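Local coordinates for ethanolamine utilization protein EutL (Clostridium perfringens E str. JGS1987, PDB 4TME) that forms trimeric shell tiles of the ethanolamine utilization microcompartment and binds ethanolamine, which probably controls opening of its transport pore, at residues A125-T131 / G144-L150; L27-H33 / D61-A65; N9-I15 / L36-D42. One frame throughout, in Å; residues are numbered along the deposited sequence. Where two conformers were deposited one is given.

Contact 1. Residues A125-T131 / G144-L150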
# COMPACT_ATOMS: atom_id res chain seq x y z
N ALA C 125 -23.19 -2.46 -0.98
CA ALA C 125 -24.20 -1.63 -0.35
C ALA C 125 -25.04 -2.55 0.52
O ALA C 125 -26.14 -2.97 0.13
CB ALA C 125 -25.04 -0.92 -1.38
N GLN C 126 -24.48 -2.90 1.67
CA GLN C 126 -25.00 -3.97 2.50
C GLN C 126 -25.67 -3.37 3.72
O GLN C 126 -25.06 -2.59 4.45
CB GLN C 126 -23.87 -4.92 2.91
CG GLN C 126 -24.27 -6.07 3.85
CD GLN C 126 -25.11 -7.15 3.18
OE1 GLN C 126 -25.24 -7.20 1.95
NE2 GLN C 126 -25.70 -8.01 4.00
N CYS C 127 -26.93 -3.73 3.92
CA CYS C 127 -27.62 -3.32 5.11
C CYS C 127 -27.36 -4.39 6.16
O CYS C 127 -27.80 -5.53 6.01
CB CYS C 127 -29.11 -3.14 4.84
SG CYS C 127 -30.00 -2.50 6.27
N VAL C 128 -26.61 -4.04 7.19
CA VAL C 128 -26.36 -4.93 8.32
C VAL C 128 -27.47 -4.62 9.31
O VAL C 128 -27.44 -3.60 10.00
CB VAL C 128 -24.97 -4.71 8.95
CG1 VAL C 128 -24.76 -5.62 10.16
CG2 VAL C 128 -23.87 -4.91 7.91
N SER C 129 -28.49 -5.47 9.35
CA SER C 129 -29.68 -5.09 10.08
C SER C 129 -29.48 -5.25 11.59
O SER C 129 -30.17 -4.59 12.37
CB SER C 129 -30.88 -5.90 9.60
OG SER C 129 -30.69 -7.27 9.88
N ARG C 130 -28.52 -6.08 11.99
CA ARG C 130 -28.24 -6.30 13.41
C ARG C 130 -26.74 -6.53 13.65
O ARG C 130 -26.23 -7.66 13.50
CB ARG C 130 -29.06 -7.50 13.88
CG ARG C 130 -29.06 -7.72 15.37
CD ARG C 130 -29.97 -8.89 15.73
NE ARG C 130 -30.18 -8.99 17.17
CZ ARG C 130 -30.95 -9.89 17.76
NH1 ARG C 130 -31.60 -10.80 17.05
NH2 ARG C 130 -31.07 -9.89 19.08
N THR C 131 -26.02 -5.48 14.03
CA THR C 131 -24.56 -5.59 14.18
C THR C 131 -24.19 -6.53 15.34
O THR C 131 -24.91 -6.61 16.34
CB THR C 131 -23.87 -4.25 14.44
OG1 THR C 131 -24.52 -3.57 15.52
CG2 THR C 131 -23.87 -3.36 13.18
N GLY C 144 -26.16 -4.57 17.99
CA GLY C 144 -27.50 -4.88 17.53
C GLY C 144 -28.12 -3.75 16.72
O GLY C 144 -29.16 -3.93 16.12
N GLU C 145 -27.49 -2.58 16.73
CA GLU C 145 -27.95 -1.47 15.89
C GLU C 145 -27.64 -1.77 14.42
O GLU C 145 -26.78 -2.58 14.13
CB GLU C 145 -27.28 -0.17 16.32
CG GLU C 145 -27.85 0.40 17.61
CD GLU C 145 -29.28 0.82 17.44
OE1 GLU C 145 -29.52 1.79 16.68
OE2 GLU C 145 -30.15 0.17 18.05
N ALA C 146 -28.36 -1.10 13.51
CA ALA C 146 -28.18 -1.33 12.08
C ALA C 146 -27.08 -0.45 11.49
O ALA C 146 -26.81 0.65 11.99
CB ALA C 146 -29.48 -1.08 11.35
N LEU C 147 -26.48 -0.93 10.41
CA LEU C 147 -25.54 -0.13 9.61
C LEU C 147 -25.83 -0.24 8.13
O LEU C 147 -26.30 -1.26 7.66
CB LEU C 147 -24.07 -0.59 9.81
CG LEU C 147 -23.37 -0.32 11.13
CD1 LEU C 147 -22.05 -1.02 11.10
CD2 LEU C 147 -23.22 1.19 11.37
N ALA C 148 -25.50 0.83 7.39
CA ALA C 148 -25.25 0.74 5.97
C ALA C 148 -23.73 0.62 5.77
O ALA C 148 -22.99 1.49 6.19
CB ALA C 148 -25.80 1.95 5.24
N TYR C 149 -23.30 -0.47 5.16
CA TYR C 149 -21.88 -0.73 4.88
C TYR C 149 -21.67 -0.47 3.40
O TYR C 149 -22.12 -1.24 2.55
CB TYR C 149 -21.57 -2.18 5.29
CG TYR C 149 -20.09 -2.56 5.37
CD1 TYR C 149 -19.11 -1.91 4.63
CD2 TYR C 149 -19.70 -3.61 6.19
CE1 TYR C 149 -17.76 -2.30 4.72
CE2 TYR C 149 -18.40 -4.00 6.28
CZ TYR C 149 -17.43 -3.37 5.54
OH TYR C 149 -16.13 -3.78 5.65
N LEU C 150 -21.06 0.69 3.10
CA LEU C 150 -21.01 1.24 1.74
C LEU C 150 -19.57 1.28 1.25
O LEU C 150 -18.72 1.91 1.89
CB LEU C 150 -21.60 2.65 1.72
CG LEU C 150 -23.00 2.77 2.35
CD1 LEU C 150 -23.51 4.21 2.30
CD2 LEU C 150 -23.99 1.84 1.68
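Four backbone hydrogen bonds join strands 125-128 and 146-150 as antiparallel neighbours in the six-stranded sheet, built mostly from the second half of this tandem-BMC chain. Gln126 N gives to Tyr149 O (3.0 Å) and Tyr149 N to Gln126 O (2.8 Å); Val128 N gives to Leu147 O (2.8 Å) and Leu147 N to Val128 O (2.9 Å). Past the strand end, Thr131 holds Glu145 O twice, through its backbone N at 3.0 Å and its OG1 at 2.8 Å, while Gly144 N makes only weak bonds to Thr131 O and OG1. Gly144 has a positive phi (95°), where a CB would jam against the preceding carbonyl. Val128, Leu147 and Tyr149 share one face, with helix 133-139 packed on Leu147; Cys127, Ala148 and Leu150 turn the other to helix 193-212. The Tyr149 side chain comes within about 4 Å of a bound ethanolamine, and its OH hydrogen-bonds Asp45 OD1, of the ethanolamine pockets. Thr131 CG2 closes the packing at 3.6 Å from Leu147 CD1.

Contact 2. Residues L27-H33 / D61-A65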
# COMPACT_ATOMS: atom_id res chain seq x y z
N LEU C 27 -0.25 -9.77 19.24
CA LEU C 27 -1.61 -9.54 18.76
C LEU C 27 -2.47 -8.78 19.79
O LEU C 27 -3.63 -8.49 19.53
CB LEU C 27 -2.28 -10.87 18.42
CG LEU C 27 -1.72 -11.61 17.22
CD1 LEU C 27 -2.38 -12.98 17.09
CD2 LEU C 27 -1.90 -10.79 15.94
N GLU C 28 -1.88 -8.46 20.94
CA GLU C 28 -2.55 -7.72 21.99
C GLU C 28 -3.86 -8.39 22.43
O GLU C 28 -4.89 -7.72 22.64
CB GLU C 28 -2.81 -6.28 21.53
CG GLU C 28 -1.54 -5.54 21.14
CD GLU C 28 -1.75 -4.08 20.79
OE1 GLU C 28 -2.79 -3.74 20.20
OE2 GLU C 28 -0.85 -3.28 21.10
N LEU C 29 -3.80 -9.70 22.59
CA LEU C 29 -4.96 -10.48 23.00
C LEU C 29 -5.31 -10.27 24.47
O LEU C 29 -4.43 -9.95 25.29
CB LEU C 29 -4.70 -11.96 22.78
CG LEU C 29 -4.37 -12.40 21.35
CD1 LEU C 29 -4.18 -13.90 21.35
CD2 LEU C 29 -5.47 -11.99 20.39
N GLU C 30 -6.57 -10.51 24.80
CA GLU C 30 -7.02 -10.54 26.19
C GLU C 30 -6.64 -11.86 26.85
O GLU C 30 -6.43 -12.86 26.16
CB GLU C 30 -8.53 -10.34 26.29
CG GLU C 30 -9.06 -9.07 25.65
CD GLU C 30 -8.53 -7.82 26.31
OE1 GLU C 30 -7.92 -7.92 27.40
OE2 GLU C 30 -8.72 -6.73 25.74
N PRO C 31 -6.57 -11.88 28.19
CA PRO C 31 -6.17 -13.10 28.91
C PRO C 31 -7.04 -14.31 28.59
O PRO C 31 -6.54 -15.43 28.59
CB PRO C 31 -6.33 -12.70 30.38
CG PRO C 31 -6.14 -11.24 30.40
CD PRO C 31 -6.75 -10.74 29.11
N HIS C 32 -8.32 -14.10 28.30
CA HIS C 32 -9.22 -15.23 28.07
C HIS C 32 -9.17 -15.74 26.62
O HIS C 32 -9.78 -16.76 26.31
CB HIS C 32 -10.66 -14.87 28.45
CG HIS C 32 -11.17 -13.65 27.77
ND1 HIS C 32 -10.87 -12.38 28.20
CD2 HIS C 32 -11.97 -13.51 26.69
CE1 HIS C 32 -11.45 -11.50 27.41
NE2 HIS C 32 -12.12 -12.16 26.48
N HIS C 33 -8.43 -15.04 25.76
CA HIS C 33 -8.22 -15.46 24.37
C HIS C 33 -7.16 -16.57 24.29
O HIS C 33 -5.96 -16.29 24.23
CB HIS C 33 -7.79 -14.29 23.51
CG HIS C 33 -8.86 -13.27 23.29
ND1 HIS C 33 -8.59 -11.95 23.02
CD2 HIS C 33 -10.21 -13.37 23.30
CE1 HIS C 33 -9.72 -11.28 22.87
NE2 HIS C 33 -10.72 -12.13 23.03
N ASP C 61 -14.27 -13.05 19.53
CA ASP C 61 -14.03 -11.63 19.26
C ASP C 61 -13.21 -11.51 17.98
O ASP C 61 -12.34 -12.34 17.74
CB ASP C 61 -13.24 -10.97 20.39
CG ASP C 61 -13.98 -10.95 21.71
OD1 ASP C 61 -15.16 -10.58 21.75
OD2 ASP C 61 -13.34 -11.29 22.73
N VAL C 62 -13.44 -10.47 17.17
CA VAL C 62 -12.52 -10.21 16.07
C VAL C 62 -11.33 -9.45 16.62
O VAL C 62 -11.50 -8.34 17.13
CB VAL C 62 -13.19 -9.41 14.96
CG1 VAL C 62 -12.20 -9.11 13.81
CG2 VAL C 62 -14.42 -10.17 14.47
N VAL C 63 -10.14 -10.04 16.54
CA VAL C 63 -8.96 -9.43 17.15
C VAL C 63 -7.98 -8.93 16.11
O VAL C 63 -7.03 -8.21 16.44
CB VAL C 63 -8.25 -10.39 18.12
CG1 VAL C 63 -9.19 -10.74 19.27
CG2 VAL C 63 -7.73 -11.64 17.41
N TYR C 64 -8.22 -9.29 14.86
CA TYR C 64 -7.35 -8.87 13.76
C TYR C 64 -8.13 -8.89 12.47
O TYR C 64 -8.86 -9.85 12.18
CB TYR C 64 -6.12 -9.78 13.68
CG TYR C 64 -4.94 -9.16 12.95
CD1 TYR C 64 -4.85 -9.22 11.57
CD2 TYR C 64 -3.93 -8.52 13.65
CE1 TYR C 64 -3.76 -8.64 10.89
CE2 TYR C 64 -2.85 -7.95 12.99
CZ TYR C 64 -2.78 -8.02 11.60
OH TYR C 64 -1.70 -7.42 10.95
N ALA C 65 -8.01 -7.83 11.67
CA ALA C 65 -8.78 -7.73 10.43
C ALA C 65 -8.13 -6.72 9.51
O ALA C 65 -8.24 -5.50 9.76
CB ALA C 65 -10.23 -7.31 10.73
O HOH W 1 -4.43 -8.14 17.04
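This is a loop-on-strand contact: residues 27-33, linking helix 21-26 to strand 35-41, lie over strand 61-65, at the edge of the chain's four-stranded BMC sheet. Glu28, with positive phi, ends the helix in a Schellman motif, and a type I turn from Glu30 to His33, held by His33 N to Glu30 O (3.0 Å), brings the His33 ring round to the strand. There His33 NE2 donates to Asp61 OD2 at 2.8 Å, nearly linear at 172°. Beyond this bond the packing is apolar: Leu29 CD2 meets Val63 CG2 at 3.8 Å in the middle, and Leu27 CD2 meets Tyr64 CD2, also at 3.8 Å, at the far end. One water donates to Leu27 O (2.6 Å) and Val63 O (2.7 Å), joining two acceptors that cannot bond each other. Val63 and Tyr64 both face Ile86 in a classic beta bulge, so both side chains point toward the loop. Tyr64 OH reaches Pro178 O of the second subunit; strand 83-89 flanks 61-65, while helices 44-57 and 133-139 cover Val62 on the side away from the loop.

Contact 3. Residues N9-I15 / L36-D42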
# COMPACT_ATOMS: atom_id res chain seq x y z
N ASN C 9 -15.00 -15.63 -2.36
CA ASN C 9 -14.44 -16.97 -2.15
C ASN C 9 -13.50 -17.00 -0.96
O ASN C 9 -12.61 -16.17 -0.84
CB ASN C 9 -13.66 -17.44 -3.38
CG ASN C 9 -14.51 -17.48 -4.63
OD1 ASN C 9 -15.30 -18.41 -4.81
ND2 ASN C 9 -14.36 -16.50 -5.49
N VAL C 10 -13.71 -17.99 -0.10
CA VAL C 10 -12.78 -18.22 0.99
C VAL C 10 -11.59 -19.00 0.43
O VAL C 10 -11.79 -19.91 -0.39
CB VAL C 10 -13.46 -18.98 2.14
CG1 VAL C 10 -12.47 -19.37 3.23
CG2 VAL C 10 -14.57 -18.08 2.73
N LEU C 11 -10.37 -18.64 0.84
CA LEU C 11 -9.16 -19.30 0.33
C LEU C 11 -8.49 -20.22 1.34
O LEU C 11 -7.93 -21.25 0.97
CB LEU C 11 -8.14 -18.25 -0.15
CG LEU C 11 -8.64 -17.32 -1.25
CD1 LEU C 11 -7.64 -16.20 -1.54
CD2 LEU C 11 -8.96 -18.09 -2.52
N SER C 12 -8.54 -19.85 2.61
CA SER C 12 -7.88 -20.64 3.64
C SER C 12 -8.53 -20.41 4.99
O SER C 12 -9.07 -19.33 5.26
CB SER C 12 -6.38 -20.33 3.69
OG SER C 12 -5.70 -21.15 4.62
N VAL C 13 -8.52 -21.45 5.81
CA VAL C 13 -9.06 -21.41 7.16
C VAL C 13 -8.23 -22.32 8.03
O VAL C 13 -7.96 -23.46 7.66
CB VAL C 13 -10.53 -21.88 7.23
CG1 VAL C 13 -11.09 -21.66 8.64
CG2 VAL C 13 -11.37 -21.16 6.23
N LYS C 14 -7.86 -21.84 9.21
CA LYS C 14 -7.09 -22.67 10.15
C LYS C 14 -7.37 -22.29 11.60
O LYS C 14 -7.83 -21.16 11.88
CB LYS C 14 -5.57 -22.55 9.89
CG LYS C 14 -5.06 -23.17 8.62
CD LYS C 14 -5.06 -24.72 8.77
CE LYS C 14 -5.15 -25.37 7.45
NZ LYS C 14 -5.00 -26.84 7.60
N ILE C 15 -7.10 -23.21 12.51
CA ILE C 15 -7.22 -22.94 13.94
C ILE C 15 -5.85 -23.08 14.60
O ILE C 15 -5.07 -23.97 14.24
CB ILE C 15 -8.24 -23.87 14.63
CG1 ILE C 15 -9.65 -23.44 14.22
CG2 ILE C 15 -8.09 -23.83 16.18
CD1 ILE C 15 -10.77 -24.31 14.78
N LEU C 36 -7.20 -19.23 18.45
CA LEU C 36 -7.43 -18.34 17.30
C LEU C 36 -7.99 -19.08 16.10
O LEU C 36 -7.61 -20.21 15.84
CB LEU C 36 -6.12 -17.65 16.87
CG LEU C 36 -5.35 -16.89 17.95
CD1 LEU C 36 -4.05 -16.35 17.31
CD2 LEU C 36 -6.17 -15.78 18.54
N GLY C 37 -8.89 -18.43 15.38
CA GLY C 37 -9.35 -18.92 14.09
C GLY C 37 -8.89 -17.92 13.04
O GLY C 37 -9.10 -16.73 13.19
N LEU C 38 -8.24 -18.44 12.00
CA LEU C 38 -7.62 -17.66 10.93
C LEU C 38 -8.40 -17.86 9.63
O LEU C 38 -8.71 -19.01 9.28
CB LEU C 38 -6.16 -18.10 10.72
CG LEU C 38 -5.20 -18.24 11.90
CD1 LEU C 38 -3.88 -18.88 11.45
CD2 LEU C 38 -4.92 -16.89 12.54
N ILE C 39 -8.65 -16.79 8.89
CA ILE C 39 -9.32 -16.91 7.60
C ILE C 39 -8.78 -15.90 6.60
O ILE C 39 -8.48 -14.76 6.95
CB ILE C 39 -10.86 -16.75 7.75
CG1 ILE C 39 -11.58 -17.10 6.45
CG2 ILE C 39 -11.23 -15.36 8.25
CD1 ILE C 39 -13.10 -17.25 6.65
N THR C 40 -8.64 -16.35 5.35
CA THR C 40 -8.40 -15.44 4.22
C THR C 40 -9.41 -15.69 3.13
O THR C 40 -9.97 -16.79 3.00
CB THR C 40 -6.98 -15.58 3.62
OG1 THR C 40 -6.83 -16.86 3.00
CG2 THR C 40 -5.91 -15.42 4.69
N ALA C 41 -9.64 -14.67 2.33
CA ALA C 41 -10.65 -14.71 1.29
C ALA C 41 -10.30 -13.68 0.20
O ALA C 41 -9.43 -12.84 0.41
CB ALA C 41 -12.01 -14.41 1.89
N ASP C 42 -11.00 -13.74 -0.93
CA ASP C 42 -10.70 -12.80 -2.02
C ASP C 42 -11.59 -11.54 -2.01
O ASP C 42 -11.59 -10.78 -2.97
CB ASP C 42 -10.80 -13.49 -3.37
CG ASP C 42 -12.22 -13.91 -3.73
OD1 ASP C 42 -13.16 -13.58 -2.98
OD2 ASP C 42 -12.36 -14.58 -4.77
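Strand 36-41 runs antiparallel to 10-15 at an axis separation of 4.4 Å, pairing the first two strands of the four-stranded BMC sheet. Leu36 sends its side chain away from 9-15, to Leu27 and Leu29 and to strand 83-89, but its O lies 3.3 Å from Ile15 CA in a CA-H...O contact. Gly37 forms a non-hydrogen-bonded pair with Ile15. At Leu38 the ladder is fully bonded: Leu38 N gives to Lys14 O (2.8 Å) and Lys14 N to Leu38 O (3.0 Å). Ile39 turns to the other face, where its CG1 packs 4.0 Å from Val10 CG1 and 4.1 Å from Val13 CG2; helix 92-106 covers Val10, Val13 and Ile15 there, and Val13 also meets Phe217 of the second subunit. Thr40 meets a classic beta bulge: Leu11 and Ser12 both face it, Leu11 N bonding Thr40 O at 2.9 Å and Ser12 N weakly at 3.4 Å, while Thr40 N returns a bond to Ser12 O (3.0 Å). The extra residue shifts the register by one, so Ala41 pairs with Val10. Beyond this last pair, Asp42 meets Asn9 with three bonds: its N gives to Asn9 O (2.9 Å), its OD1 accepts from Asn9 N (2.8 Å) and its OD2 from Asn9 ND2 (2.9 Å). Ser12 OG and Lys14 NZ bond Pro214 O and Asn213 O of the second subunit, whose Leu155 packs on Ser12, Leu38 and Thr40; Thr40 OG1 bonds Leu79 O. Mainly main-chain bonds thus hold the strands together, leaving side chains for helix and interface.

Along the chain contacts 2 and 3 interleave, their segments alternating as 9-15, 27-33, 36-42 and 61-65, and both close before contact 1 opens. Contacts 2 and 3 both reach the four-stranded sheet, with strands 10-16 and 61-67 at its two edges; their centres are about 16 Å apart, and they touch where Leu27 CD1 and Leu29 CD1 pack on Leu36 CD1 (3.8 Å) and CD2 (3.9 Å), respectively. Both also meet the second subunit. Contact 1 lies in the six-stranded sheet, its centre about 23 Å from each of the others, without direct touch. The three therefore sample both halves of the tandem-BMC chain: contact 1 borders bound ethanolamine, while contacts 2 and 3 reach the trimer interface.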